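Integron gene cassette protein HFX_CASS2 (Uncultured bacterium, PDB 3FXH) is of unknown function but is encoded by a mobile integron gene cassette and folds into a compact helical subunit found in a two-chain assembly. Local coordinates at residues H26-R40 and T73-E87. Sequence-based numbering, arbitrary orientation.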
loop_
_atom_site.group_PDB
_atom_site.type_symbol
_atom_site.label_atom_id
_atom_site.label_comp_id
_atom_site.label_asym_id
_atom_site.label_seq_id
_atom_site.Cartn_x
_atom_site.Cartn_y
_atom_site.Cartn_z
ATOM N N HIS A 26 -13.879 -8.896 -6.530
ATOM C CA HIS A 26 -12.779 -9.852 -6.660
ATOM C C HIS A 26 -11.465 -9.120 -6.961
ATOM O O HIS A 26 -10.448 -9.323 -6.284
ATOM C CB HIS A 26 -13.109 -10.856 -7.781
ATOM C CG HIS A 26 -12.184 -12.032 -7.849
ATOM N ND1 HIS A 26 -11.013 -12.018 -8.579
ATOM C CD2 HIS A 26 -12.266 -13.266 -7.297
ATOM C CE1 HIS A 26 -10.407 -13.187 -8.458
ATOM N NE2 HIS A 26 -11.147 -13.964 -7.688
ATOM N N ALA A 27 -11.488 -8.268 -7.980
ATOM C CA ALA A 27 -10.279 -7.563 -8.416
ATOM C C ALA A 27 -9.704 -6.670 -7.316
ATOM O O ALA A 27 -8.495 -6.604 -7.122
ATOM C CB ALA A 27 -10.570 -6.753 -9.672
ATOM N N THR A 28 -10.582 -5.979 -6.601
ATOM C CA THR A 28 -10.177 -5.161 -5.462
ATOM C C THR A 28 -9.453 -5.970 -4.365
ATOM O O THR A 28 -8.385 -5.583 -3.871
ATOM C CB THR A 28 -11.401 -4.447 -4.892
ATOM O OG1 THR A 28 -11.899 -3.553 -5.887
ATOM C CG2 THR A 28 -11.046 -3.661 -3.631
ATOM N N SER A 29 -10.050 -7.089 -3.979
ATOM C CA SER A 29 -9.449 -7.965 -2.990
ATOM C C SER A 29 -8.129 -8.519 -3.474
ATOM O O SER A 29 -7.214 -8.721 -2.674
ATOM C CB SER A 29 -10.398 -9.119 -2.657
ATOM O OG SER A 29 -11.528 -8.609 -1.981
ATOM N N ALA A 30 -8.039 -8.795 -4.774
ATOM C CA ALA A 30 -6.800 -9.307 -5.356
ATOM C C ALA A 30 -5.684 -8.268 -5.247
ATOM O O ALA A 30 -4.535 -8.605 -4.936
ATOM C CB ALA A 30 -7.018 -9.702 -6.814
ATOM N N VAL A 31 -6.032 -7.007 -5.494
ATOM C CA VAL A 31 -5.049 -5.919 -5.441
ATOM C C VAL A 31 -4.644 -5.636 -3.999
ATOM O O VAL A 31 -3.480 -5.368 -3.717
ATOM C CB VAL A 31 -5.559 -4.612 -6.150
ATOM C CG1 VAL A 31 -4.621 -3.441 -5.861
ATOM C CG2 VAL A 31 -5.668 -4.824 -7.649
ATOM N N HIS A 32 -5.594 -5.716 -3.074
ATOM C CA HIS A 32 -5.255 -5.594 -1.653
ATOM C C HIS A 32 -4.295 -6.722 -1.271
ATOM O O HIS A 32 -3.358 -6.524 -0.501
ATOM C CB HIS A 32 -6.516 -5.637 -0.768
ATOM C CG HIS A 32 -7.257 -4.335 -0.704
ATOM N ND1 HIS A 32 -7.784 -3.833 0.466
ATOM C CD2 HIS A 32 -7.558 -3.432 -1.668
ATOM C CE1 HIS A 32 -8.389 -2.685 0.217
ATOM N NE2 HIS A 32 -8.264 -2.417 -1.069
ATOM N N GLU A 33 -4.526 -7.900 -1.834
ATOM C CA GLU A 33 -3.648 -9.038 -1.611
ATOM C C GLU A 33 -2.237 -8.815 -2.157
ATOM O O GLU A 33 -1.245 -9.199 -1.532
ATOM C CB GLU A 33 -4.251 -10.303 -2.225
ATOM C CG GLU A 33 -3.249 -11.405 -2.420
ATOM C CD GLU A 33 -3.913 -12.750 -2.611
ATOM O OE1 GLU A 33 -3.955 -13.246 -3.752
ATOM O OE2 GLU A 33 -4.404 -13.305 -1.611
ATOM N N ILE A 34 -2.138 -8.226 -3.341
ATOM C CA ILE A 34 -0.820 -7.918 -3.870
ATOM C C ILE A 34 -0.069 -6.993 -2.927
ATOM O O ILE A 34 1.091 -7.229 -2.612
ATOM C CB ILE A 34 -0.891 -7.266 -5.254
ATOM C CG1 ILE A 34 -1.387 -8.282 -6.285
ATOM C CG2 ILE A 34 0.484 -6.736 -5.658
ATOM C CD1 ILE A 34 -1.870 -7.639 -7.595
ATOM N N ILE A 35 -0.724 -5.920 -2.502
ATOM C CA ILE A 35 -0.076 -4.975 -1.596
ATOM C C ILE A 35 0.410 -5.686 -0.334
ATOM O O ILE A 35 1.562 -5.529 0.069
ATOM C CB ILE A 35 -0.986 -3.770 -1.251
ATOM C CG1 ILE A 35 -1.275 -2.961 -2.524
ATOM C CG2 ILE A 35 -0.324 -2.903 -0.154
ATOM C CD1 ILE A 35 -2.201 -1.744 -2.315
ATOM N N ARG A 36 -0.453 -6.495 0.264
ATOM C CA ARG A 36 -0.075 -7.272 1.456
ATOM C C ARG A 36 1.167 -8.141 1.227
ATOM O O ARG A 36 2.093 -8.123 2.022
ATOM C CB ARG A 36 -1.244 -8.153 1.921
ATOM C CG ARG A 36 -0.911 -9.055 3.117
ATOM C CD ARG A 36 -1.966 -10.134 3.320
ATOM N NE ARG A 36 -1.838 -11.210 2.335
ATOM C CZ ARG A 36 -2.835 -11.643 1.570
ATOM N NH1 ARG A 36 -4.029 -11.085 1.664
ATOM N NH2 ARG A 36 -2.638 -12.635 0.716
ATOM N N GLU A 37 1.194 -8.907 0.140
ATOM C CA GLU A 37 2.308 -9.823 -0.097
ATOM C C GLU A 37 3.607 -9.105 -0.474
ATOM O O GLU A 37 4.693 -9.550 -0.135
ATOM C CB GLU A 37 1.928 -10.857 -1.148
ATOM C CG GLU A 37 0.833 -11.779 -0.629
ATOM C CD GLU A 37 1.284 -12.555 0.608
ATOM O OE1 GLU A 37 2.380 -13.173 0.574
ATOM O OE2 GLU A 37 0.545 -12.538 1.616
ATOM N N ILE A 38 3.490 -7.974 -1.156
ATOM C CA ILE A 38 4.677 -7.193 -1.454
ATOM C C ILE A 38 5.210 -6.624 -0.154
ATOM O O ILE A 38 6.424 -6.642 0.076
ATOM C CB ILE A 38 4.405 -6.075 -2.478
ATOM C CG1 ILE A 38 4.109 -6.676 -3.851
ATOM C CG2 ILE A 38 5.620 -5.155 -2.599
ATOM C CD1 ILE A 38 3.804 -5.590 -4.921
ATOM N N CYS A 39 4.319 -6.144 0.719
ATOM C CA CYS A 39 4.791 -5.692 2.032
ATOM C C CYS A 39 5.567 -6.801 2.735
ATOM O O CYS A 39 6.627 -6.548 3.298
ATOM C CB CYS A 39 3.644 -5.196 2.911
ATOM S SG CYS A 39 3.014 -3.576 2.408
ATOM N N ARG A 40 5.049 -8.025 2.713
ATOM C CA ARG A 40 5.807 -9.154 3.302
ATOM C C ARG A 40 7.183 -9.325 2.658
ATOM O O ARG A 40 8.165 -9.555 3.357
ATOM C CB ARG A 40 5.054 -10.479 3.181
ATOM C CG ARG A 40 3.730 -10.544 3.904
ATOM C CD ARG A 40 3.134 -11.931 3.721
ATOM N NE ARG A 40 3.939 -12.941 4.420
ATOM C CZ ARG A 40 4.062 -14.206 4.034
ATOM N NH1 ARG A 40 3.433 -14.629 2.948
ATOM N NH2 ARG A 40 4.823 -15.054 4.732
ATOM N N THR A 73 7.171 -18.778 -0.158
ATOM C CA THR A 73 6.663 -18.029 0.984
ATOM C C THR A 73 5.406 -17.234 0.672
ATOM O O THR A 73 4.590 -16.991 1.563
ATOM C CB THR A 73 7.727 -17.072 1.579
ATOM O OG1 THR A 73 8.081 -16.077 0.611
ATOM C CG2 THR A 73 8.985 -17.849 2.010
ATOM N N ILE A 74 5.250 -16.845 -0.590
ATOM C CA ILE A 74 4.152 -15.955 -0.995
ATOM C C ILE A 74 2.789 -16.624 -0.848
ATOM O O ILE A 74 2.627 -17.796 -1.186
ATOM C CB ILE A 74 4.344 -15.413 -2.446
ATOM C CG1 ILE A 74 3.562 -14.106 -2.645
ATOM C CG2 ILE A 74 3.957 -16.464 -3.505
ATOM C CD1 ILE A 74 3.992 -13.332 -3.874
ATOM N N LYS A 75 1.821 -15.870 -0.326
ATOM C CA LYS A 75 0.456 -16.373 -0.126
ATOM C C LYS A 75 -0.518 -15.620 -1.011
ATOM O O LYS A 75 -0.834 -14.460 -0.732
ATOM C CB LYS A 75 0.013 -16.218 1.330
ATOM C CG LYS A 75 0.715 -17.141 2.299
ATOM C CD LYS A 75 0.019 -17.141 3.648
ATOM C CE LYS A 75 0.541 -18.259 4.538
ATOM N NZ LYS A 75 -0.169 -18.279 5.848
ATOM N N LEU A 76 -0.994 -16.282 -2.066
ATOM C CA LEU A 76 -1.880 -15.648 -3.035
ATOM C C LEU A 76 -3.201 -16.390 -3.180
ATOM O O LEU A 76 -3.335 -17.268 -4.028
ATOM C CB LEU A 76 -1.194 -15.554 -4.394
ATOM C CG LEU A 76 0.053 -14.666 -4.409
ATOM C CD1 LEU A 76 0.966 -15.027 -5.569
ATOM C CD2 LEU A 76 -0.322 -13.191 -4.425
ATOM N N TYR A 77 -4.185 -16.024 -2.369
ATOM C CA TYR A 77 -5.479 -16.691 -2.439
ATOM C C TYR A 77 -6.232 -16.340 -3.721
ATOM O O TYR A 77 -7.003 -17.148 -4.236
ATOM C CB TYR A 77 -6.319 -16.384 -1.202
ATOM C CG TYR A 77 -5.695 -16.908 0.068
ATOM C CD1 TYR A 77 -5.863 -18.232 0.450
ATOM C CD2 TYR A 77 -4.917 -16.086 0.877
ATOM C CE1 TYR A 77 -5.285 -18.720 1.602
ATOM C CE2 TYR A 77 -4.337 -16.570 2.036
ATOM C CZ TYR A 77 -4.526 -17.887 2.391
ATOM O OH TYR A 77 -3.957 -18.373 3.543
ATOM N N TYR A 78 -6.000 -15.138 -4.235
ATOM C CA TYR A 78 -6.657 -14.719 -5.470
ATOM C C TYR A 78 -5.829 -14.961 -6.727
ATOM O O TYR A 78 -6.370 -15.325 -7.768
ATOM C CB TYR A 78 -7.051 -13.243 -5.396
ATOM C CG TYR A 78 -8.153 -12.977 -4.406
ATOM C CD1 TYR A 78 -7.861 -12.685 -3.081
ATOM C CD2 TYR A 78 -9.488 -13.023 -4.791
ATOM C CE1 TYR A 78 -8.865 -12.448 -2.164
ATOM C CE2 TYR A 78 -10.502 -12.785 -3.879
ATOM C CZ TYR A 78 -10.182 -12.498 -2.569
ATOM O OH TYR A 78 -11.175 -12.250 -1.653
ATOM N N LEU A 79 -4.515 -14.756 -6.634
ATOM C CA LEU A 79 -3.690 -14.654 -7.837
ATOM C C LEU A 79 -2.854 -15.896 -8.173
ATOM O O LEU A 79 -2.147 -15.912 -9.182
ATOM C CB LEU A 79 -2.814 -13.403 -7.772
ATOM C CG LEU A 79 -3.692 -12.146 -7.676
ATOM C CD1 LEU A 79 -2.945 -10.991 -7.062
ATOM C CD2 LEU A 79 -4.264 -11.772 -9.039
ATOM N N ALA A 80 -2.946 -16.926 -7.337
ATOM C CA ALA A 80 -2.305 -18.207 -7.632
ATOM C C ALA A 80 -3.193 -19.023 -8.569
ATOM O O ALA A 80 -4.341 -19.302 -8.250
ATOM C CB ALA A 80 -2.037 -18.983 -6.345
ATOM N N ASP A 81 -2.666 -19.405 -9.726
ATOM C CA ASP A 81 -3.471 -20.142 -10.701
ATOM C C ASP A 81 -3.903 -21.517 -10.193
ATOM O O ASP A 81 -4.746 -22.170 -10.807
ATOM C CB ASP A 81 -2.752 -20.259 -12.047
ATOM C CG ASP A 81 -1.427 -20.981 -11.940
ATOM O OD1 ASP A 81 -1.094 -21.458 -10.834
ATOM O OD2 ASP A 81 -0.719 -21.070 -12.967
ATOM N N SER A 82 -3.333 -21.946 -9.069
ATOM C CA SER A 82 -3.715 -23.213 -8.448
ATOM C C SER A 82 -4.726 -22.980 -7.329
ATOM O O SER A 82 -5.157 -23.919 -6.657
ATOM C CB SER A 82 -2.488 -23.943 -7.894
ATOM O OG SER A 82 -2.081 -23.388 -6.654
ATOM N N SER A 83 -5.094 -21.720 -7.123
ATOM C CA SER A 83 -6.133 -21.391 -6.160
ATOM C C SER A 83 -7.504 -21.487 -6.810
ATOM O O SER A 83 -7.681 -21.054 -7.946
ATOM C CB SER A 83 -5.940 -19.988 -5.605
ATOM O OG SER A 83 -7.089 -19.598 -4.874
ATOM N N PRO A 84 -8.482 -22.055 -6.088
ATOM C CA PRO A 84 -9.863 -22.149 -6.575
ATOM C C PRO A 84 -10.486 -20.759 -6.731
ATOM O O PRO A 84 -11.512 -20.611 -7.397
ATOM C CB PRO A 84 -10.567 -22.931 -5.459
ATOM C CG PRO A 84 -9.713 -22.691 -4.248
ATOM C CD PRO A 84 -8.322 -22.728 -4.790
ATOM N N LEU A 85 -9.867 -19.755 -6.113
ATOM C CA LEU A 85 -10.339 -18.375 -6.201
ATOM C C LEU A 85 -9.770 -17.652 -7.415
ATOM O O LEU A 85 -10.135 -16.507 -7.695
ATOM C CB LEU A 85 -9.958 -17.592 -4.938
ATOM C CG LEU A 85 -11.001 -17.397 -3.843
ATOM C CD1 LEU A 85 -10.380 -16.727 -2.622
ATOM C CD2 LEU A 85 -12.163 -16.575 -4.373
ATOM N N PHE A 86 -8.858 -18.312 -8.122
ATOM C CA PHE A 86 -8.207 -17.702 -9.274
ATOM C C PHE A 86 -9.215 -17.425 -10.384
ATOM O O PHE A 86 -10.040 -18.281 -10.714
ATOM C CB PHE A 86 -7.078 -18.593 -9.801
ATOM C CG PHE A 86 -6.424 -18.065 -11.047
ATOM C CD1 PHE A 86 -5.434 -17.101 -10.968
ATOM C CD2 PHE A 86 -6.796 -18.535 -12.298
ATOM C CE1 PHE A 86 -4.831 -16.612 -12.114
ATOM C CE2 PHE A 86 -6.196 -18.047 -13.446
ATOM C CZ PHE A 86 -5.213 -17.087 -13.354
ATOM N N GLU A 87 -9.145 -16.224 -10.951
ATOM C CA GLU A 87 -9.974 -15.858 -12.096
ATOM C C GLU A 87 -9.111 -15.162 -13.138
ATOM O O GLU A 87 -8.478 -14.147 -12.845
ATOM C CB GLU A 87 -11.141 -14.966 -11.663
ATOM C CG GLU A 87 -12.014 -15.609 -10.592
ATOM C CD GLU A 87 -13.330 -14.883 -10.364
ATOM O OE1 GLU A 87 -13.543 -13.813 -10.971
ATOM O OE2 GLU A 87 -14.153 -15.391 -9.571
HETATM O O HOH W 1 4.803 -18.087 4.147
#
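Glu33 OE2 accepts from Tyr77 N at 2.8 Å and from Arg36 NH2, both reaching it from the same face of the carboxylate. Its twin OE1 takes Tyr78 N at 2.8 Å on the syn side and, weakly, Leu79 N, so one buried carboxylate gathers three successive amides. CG anti to the backbone N (chi1 162°) and an extended chain carry the charge out to the loop, which suits a glutamate. One turn on, Glu37 OE1 meets Lys75 N at 2.9 Å in an almost straight bond from above the carboxylate plane, while Arg40 NH1 takes the syn lone pair of Glu37 OE1, and Arg36 NE the anti lone pair of Glu37 OE2. Arg36 NH2 also donates to Lys75 O (2.9 Å), and Arg40 NH1 to Thr73 O (3.0 Å); Arg40 NE turns to Gly111 O of the second subunit. An alanine in place of Glu37 would probably leave Lys75 N without its acceptor, Arg40 without its salt-bridge mate here, and Arg36 with Glu33 alone. This salt-bridge network on helix 24-43 holds the irregular loop joining helices 62-69 and 88-102 in an all-helical fold. Small Ala30 lets the Tyr78 ring lie against the helix backbone, Ala30 CB touching Tyr78 CB at 3.8 Å, and Leu79 CD1 presses tightly on Ile34 CG1. Histidine suits the far end because its flat ring also carries nitrogens: His26 NE2 donates to Leu85 O at 2.7 Å in the ring plane, and ND1 pairs with Thr90 OG1. The edge of Tyr78 meets one face in a T-shaped pair (planes at 81°), and the Glu87 carboxylate stacks on the other, 12° from parallel.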